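Local structure of putative thiosugar synthase (Amycolatopsis orientalis, 4N6F) at residues D58-R61 against S62-L66; R130-A134 against E135-L139. The protein is a ThiG-like TIM-barrel enzyme, a putative thiosugar synthase that probably builds a 2-thiosugar with sulphur delivered by a carrier protein. All coordinates share one frame; numbering follows the deposited sequence.

In the fold
Interactions 1 and 2 illustrate the two ends of a helix in the strand-helix-strand units of a TIM barrel. Interaction 1 comes first along the chain and starts helix 60-70, which links strands 50-52 and 79-83. Interaction 2 follows later and ends helix 122-134, which connects strand 108-111 to strand 138-143. All these strands belong to the same parallel sheet. The centres of the two contacts lie about 27 Å apart and their nearest atoms about 17 Å, without touching. In both, the helix end is marked by bonds between residues close in sequence, in a cap at residues 58-66 and a turn at residues 130-139.

Interaction 1: residues D58-R61 against S62-L66; sequences DNRR and SSLLL. With CA (calcium ion), chain C.
With CG of Asn-59 anti to its own N (chi1 -178°) and chi2 swinging the amide round, OD1 reaches Ser-62 N, while the chi1 of Ser-63, -70°, sets OG beside its own backbone N, facing back to Asn-59. Asn-59 is thereby the N-cap of helix 60-70, the helix between strands 50-52 and 79-83 of the TIM barrel. The capping bond, Ser-62 N to Asn-59 OD1, is 3.0 Å long and nearly straight, with 170° at the hydrogen. It gives a first-turn N-H the acceptor that no preceding helical turn can supply.

The carbonyl of Asn-59 is gripped twice by one residue. Ser-63 N donates to Asn-59 O at 3.0 Å as the backbone bond of the first turn, and Ser-63 OG donates to the same oxygen from the opposite face of the carbonyl plane. Ser-62 OG turns instead to the backbone N of Asp-56, tying the helix start to the loop before it.

Farther along, the extended Arg-60 chain lays one guanidinium face against Leu-64, whose CD1 sits 3.7 Å above the plane, over its centre. One residue on, Arg-61 NH2 meets Leu-65 CD1 at 3.8 Å, in an oblique approach.

Just before the cap, Asp-58 joins Asp-56 in holding a calcium ion. Its two carboxylate oxygens divide the work: OD1 binds the calcium at 2.3 Å, whereas OD2 accepts from a water that is itself a ligand of the ion.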
loop_
_atom_site.group_PDB
_atom_site.type_symbol
_atom_site.label_atom_id
_atom_site.label_comp_id
_atom_site.label_asym_id
_atom_site.label_seq_id
_atom_site.Cartn_x
_atom_site.Cartn_y
_atom_site.Cartn_z
ATOM N N ASP A 58 31.372 -8.754 -26.001
ATOM C CA ASP A 58 31.644 -9.076 -27.406
ATOM C C ASP A 58 30.387 -9.549 -28.141
ATOM O O ASP A 58 30.478 -10.148 -29.212
ATOM C CB ASP A 58 32.796 -10.095 -27.539
ATOM C CG ASP A 58 32.430 -11.487 -27.044
ATOM O OD1 ASP A 58 31.340 -11.677 -26.455
ATOM O OD2 ASP A 58 33.250 -12.406 -27.251
ATOM N N ASN A 59 29.221 -9.285 -27.557
ATOM C CA ASN A 59 27.954 -9.480 -28.238
ATOM C C ASN A 59 27.487 -8.121 -28.740
ATOM O O ASN A 59 27.367 -7.170 -27.958
ATOM C CB ASN A 59 26.920 -10.098 -27.308
ATOM C CG ASN A 59 25.594 -10.360 -27.998
ATOM O OD1 ASN A 59 24.639 -9.605 -27.831
ATOM N ND2 ASN A 59 25.527 -11.430 -28.774
ATOM N N ARG A 60 27.245 -8.025 -30.046
ATOM C CA ARG A 60 26.936 -6.743 -30.678
ATOM C C ARG A 60 25.615 -6.183 -30.166
ATOM O O ARG A 60 25.544 -5.032 -29.770
ATOM C CB ARG A 60 26.875 -6.896 -32.204
ATOM C CG ARG A 60 26.625 -5.599 -32.960
ATOM C CD ARG A 60 26.961 -5.743 -34.444
ATOM N NE ARG A 60 26.810 -4.474 -35.155
ATOM C CZ ARG A 60 25.645 -3.962 -35.567
ATOM N NH1 ARG A 60 24.493 -4.602 -35.349
ATOM N NH2 ARG A 60 25.627 -2.791 -36.200
ATOM N N ARG A 61 24.571 -7.004 -30.194
ATOM C CA ARG A 61 23.239 -6.564 -29.805
ATOM C C ARG A 61 23.209 -6.010 -28.370
ATOM O O ARG A 61 22.763 -4.893 -28.146
ATOM C CB ARG A 61 22.242 -7.708 -29.922
ATOM C CG ARG A 61 20.823 -7.272 -29.632
ATOM C CD ARG A 61 19.834 -8.392 -29.844
ATOM N NE ARG A 61 18.556 -7.860 -30.304
ATOM C CZ ARG A 61 17.521 -7.546 -29.528
ATOM N NH1 ARG A 61 16.420 -7.064 -30.096
ATOM N NH2 ARG A 61 17.562 -7.713 -28.200
ATOM N N SER A 62 23.692 -6.784 -27.405
ATOM C CA SER A 62 23.655 -6.324 -26.025
ATOM C C SER A 62 24.603 -5.128 -25.806
ATOM O O SER A 62 24.309 -4.253 -24.987
ATOM C CB SER A 62 23.916 -7.472 -25.032
ATOM O OG SER A 62 25.289 -7.597 -24.736
ATOM N N SER A 63 25.715 -5.066 -26.541
ATOM C CA SER A 63 26.630 -3.916 -26.420
ATOM C C SER A 63 25.982 -2.627 -26.913
ATOM O O SER A 63 26.155 -1.577 -26.308
ATOM C CB SER A 63 27.951 -4.153 -27.164
ATOM O OG SER A 63 28.727 -5.136 -26.499
ATOM N N LEU A 64 25.225 -2.715 -28.000
ATOM C CA LEU A 64 24.532 -1.545 -28.546
ATOM C C LEU A 64 23.371 -1.083 -27.677
ATOM O O LEU A 64 23.144 0.110 -27.550
ATOM C CB LEU A 64 24.026 -1.821 -29.962
ATOM C CG LEU A 64 25.087 -1.981 -31.055
ATOM C CD1 LEU A 64 24.383 -2.179 -32.390
ATOM C CD2 LEU A 64 26.017 -0.778 -31.105
ATOM N N LEU A 65 22.633 -2.023 -27.096
ATOM C CA LEU A 65 21.550 -1.683 -26.172
ATOM C C LEU A 65 22.099 -0.995 -24.920
ATOM O O LEU A 65 21.544 0.007 -24.468
ATOM C CB LEU A 65 20.741 -2.925 -25.779
ATOM C CG LEU A 65 19.883 -3.587 -26.868
ATOM C CD1 LEU A 65 19.257 -4.867 -26.330
ATOM C CD2 LEU A 65 18.797 -2.657 -27.406
ATOM N N LEU A 66 23.192 -1.518 -24.371
ATOM C CA LEU A 66 23.819 -0.889 -23.208
ATOM C C LEU A 66 24.265 0.544 -23.517
ATOM O O LEU A 66 23.941 1.467 -22.771
ATOM C CB LEU A 66 25.003 -1.709 -22.675
ATOM C CG LEU A 66 25.656 -1.110 -21.419
ATOM C CD1 LEU A 66 24.704 -1.206 -20.226
ATOM C CD2 LEU A 66 27.001 -1.759 -21.103
HETATM CA CA CA C . 30.007 -13.399 -25.639
HETATM O O HOH W 1 31.908 -14.764 -26.460
HETATM O O HOH W 2 30.914 -13.918 -23.463
#

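Interaction 2: residues R130-A134 against E135-L139; sequences RELRA and EGMEL
Backbone bonds carry the first layer of this contact, in which residues 135-137 fold back over the last turn of helix 122-134. Met-137 N donates to Leu-132 O at 3.2 Å, and inside that loop Gly-136 N donates to Arg-133 O at 2.9 Å, approaching from above the carbonyl plane. Glu-135 N adds a weak bond to Leu-132 O, which therefore serves two donors.

Polar side chains form the second layer. Arg-133 bends at both chi2 (-63°) and chi3 (-57°), and this curl carries its guanidinium back to the departing chain. There NH2 donates to Met-137 O at 2.8 Å; the oxygen lies at the edge of the guanidinium, in its plane, although the nitrogen stands above the plane of the carbonyl. NE bonds to Ala-156 O, so two backbone carbonyls fix the rotation of the group. Glu-138 is near but does not form a salt bridge: its OE1 is 4.1 Å from Arg-133 NH2 and takes a bond from a water that Arg-133 NH1 also reaches weakly. Glu-131 and Glu-135 both turn to Arg-98, and Arg-101 offers Glu-135 a second salt bridge, which should offset the mutual repulsion of the two carboxylates.

Apolar contacts make up the third group. Leu-139 CD1 touches both Leu-132 CB (3.9 Å) and Arg-133 CG (3.8 Å), with the two leucine side chains crossing at about a right angle. Met-137 runs alongside Leu-132, its SD 4.0 Å from CD2, and Leu-132 also packs on helix 90-104 and strand 108-111.

With Gly-136 at positive phi as the C-prime residue, the backbone pattern is a Schellman motif, here making the helix-to-strand turn of a TIM-barrel beta-alpha-beta unit.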
loop_
_atom_site.group_PDB
_atom_site.type_symbol
_atom_site.label_atom_id
_atom_site.label_comp_id
_atom_site.label_asym_id
_atom_site.label_seq_id
_atom_site.Cartn_x
_atom_site.Cartn_y
_atom_site.Cartn_z
ATOM N N ARG A 130 25.581 -23.333 -3.093
ATOM C CA ARG A 130 26.792 -23.841 -2.414
ATOM C C ARG A 130 28.011 -23.870 -3.331
ATOM O O ARG A 130 29.110 -23.489 -2.934
ATOM C CB ARG A 130 26.543 -25.242 -1.850
ATOM C CG ARG A 130 25.678 -25.248 -0.604
ATOM C CD ARG A 130 25.263 -26.656 -0.214
ATOM N NE ARG A 130 24.488 -26.654 1.026
ATOM C CZ ARG A 130 23.651 -27.615 1.417
ATOM N NH1 ARG A 130 23.448 -28.702 0.674
ATOM N NH2 ARG A 130 23.005 -27.487 2.571
ATOM N N GLU A 131 27.815 -24.302 -4.568
ATOM C CA GLU A 131 28.928 -24.354 -5.518
ATOM C C GLU A 131 29.436 -22.949 -5.849
ATOM O O GLU A 131 30.645 -22.713 -5.881
ATOM C CB GLU A 131 28.504 -25.085 -6.785
ATOM C CG GLU A 131 29.657 -25.646 -7.591
ATOM C CD GLU A 131 29.174 -26.540 -8.720
ATOM O OE1 GLU A 131 29.554 -26.271 -9.879
ATOM O OE2 GLU A 131 28.403 -27.494 -8.448
ATOM N N LEU A 132 28.519 -22.009 -6.082
ATOM C CA LEU A 132 28.929 -20.623 -6.365
ATOM C C LEU A 132 29.502 -19.904 -5.150
ATOM O O LEU A 132 30.396 -19.075 -5.298
ATOM C CB LEU A 132 27.784 -19.830 -6.986
ATOM C CG LEU A 132 27.435 -20.292 -8.408
ATOM C CD1 LEU A 132 26.206 -19.584 -8.941
ATOM C CD2 LEU A 132 28.604 -20.097 -9.364
ATOM N N ARG A 133 29.011 -20.235 -3.954
ATOM C CA ARG A 133 29.552 -19.664 -2.707
ATOM C C ARG A 133 30.986 -20.108 -2.444
ATOM O O ARG A 133 31.791 -19.325 -1.923
ATOM C CB ARG A 133 28.674 -20.023 -1.498
ATOM C CG ARG A 133 27.399 -19.188 -1.369
ATOM C CD ARG A 133 27.695 -17.715 -1.157
ATOM N NE ARG A 133 28.525 -17.503 0.024
ATOM C CZ ARG A 133 29.383 -16.499 0.207
ATOM N NH1 ARG A 133 30.078 -16.422 1.340
ATOM N NH2 ARG A 133 29.569 -15.574 -0.728
ATOM N N ALA A 134 31.313 -21.351 -2.807
ATOM C CA ALA A 134 32.693 -21.860 -2.670
ATOM C C ALA A 134 33.682 -21.040 -3.491
ATOM O O ALA A 134 34.852 -20.939 -3.140
ATOM C CB ALA A 134 32.774 -23.327 -3.071
ATOM N N GLU A 135 33.203 -20.445 -4.579
ATOM C CA GLU A 135 34.025 -19.547 -5.394
ATOM C C GLU A 135 33.918 -18.059 -5.024
ATOM O O GLU A 135 34.384 -17.202 -5.765
ATOM C CB GLU A 135 33.663 -19.715 -6.855
ATOM C CG GLU A 135 33.869 -21.126 -7.361
ATOM C CD GLU A 135 33.351 -21.291 -8.765
ATOM O OE1 GLU A 135 32.814 -22.372 -9.071
ATOM O OE2 GLU A 135 33.462 -20.336 -9.559
ATOM N N GLY A 136 33.307 -17.750 -3.886
ATOM C CA GLY A 136 33.198 -16.362 -3.433
ATOM C C GLY A 136 32.212 -15.467 -4.177
ATOM O O GLY A 136 32.284 -14.243 -4.059
ATOM N N MET A 137 31.287 -16.046 -4.935
ATOM C CA MET A 137 30.213 -15.243 -5.523
ATOM C C MET A 137 29.203 -14.822 -4.449
ATOM O O MET A 137 28.960 -15.548 -3.479
ATOM C CB MET A 137 29.505 -15.995 -6.644
ATOM C CG MET A 137 30.374 -16.217 -7.869
ATOM S SD MET A 137 29.436 -16.180 -9.406
ATOM C CE MET A 137 29.349 -14.415 -9.684
ATOM N N GLU A 138 28.620 -13.645 -4.636
ATOM C CA GLU A 138 27.604 -13.126 -3.730
ATOM C C GLU A 138 26.247 -13.363 -4.370
ATOM O O GLU A 138 26.028 -12.967 -5.510
ATOM C CB GLU A 138 27.850 -11.646 -3.464
ATOM C CG GLU A 138 29.126 -11.361 -2.663
ATOM C CD GLU A 138 28.977 -11.564 -1.152
ATOM O OE1 GLU A 138 30.010 -11.479 -0.452
ATOM O OE2 GLU A 138 27.847 -11.783 -0.640
ATOM N N LEU A 139 25.333 -14.008 -3.641
ATOM C CA LEU A 139 24.139 -14.587 -4.248
ATOM C C LEU A 139 22.835 -14.082 -3.681
ATOM O O LEU A 139 22.693 -13.929 -2.472
ATOM C CB LEU A 139 24.154 -16.112 -4.112
ATOM C CG LEU A 139 25.384 -16.825 -4.663
ATOM C CD1 LEU A 139 25.239 -18.310 -4.402
ATOM C CD2 LEU A 139 25.567 -16.568 -6.152
HETATM O O HOH W 3 30.177 -13.272 1.367
#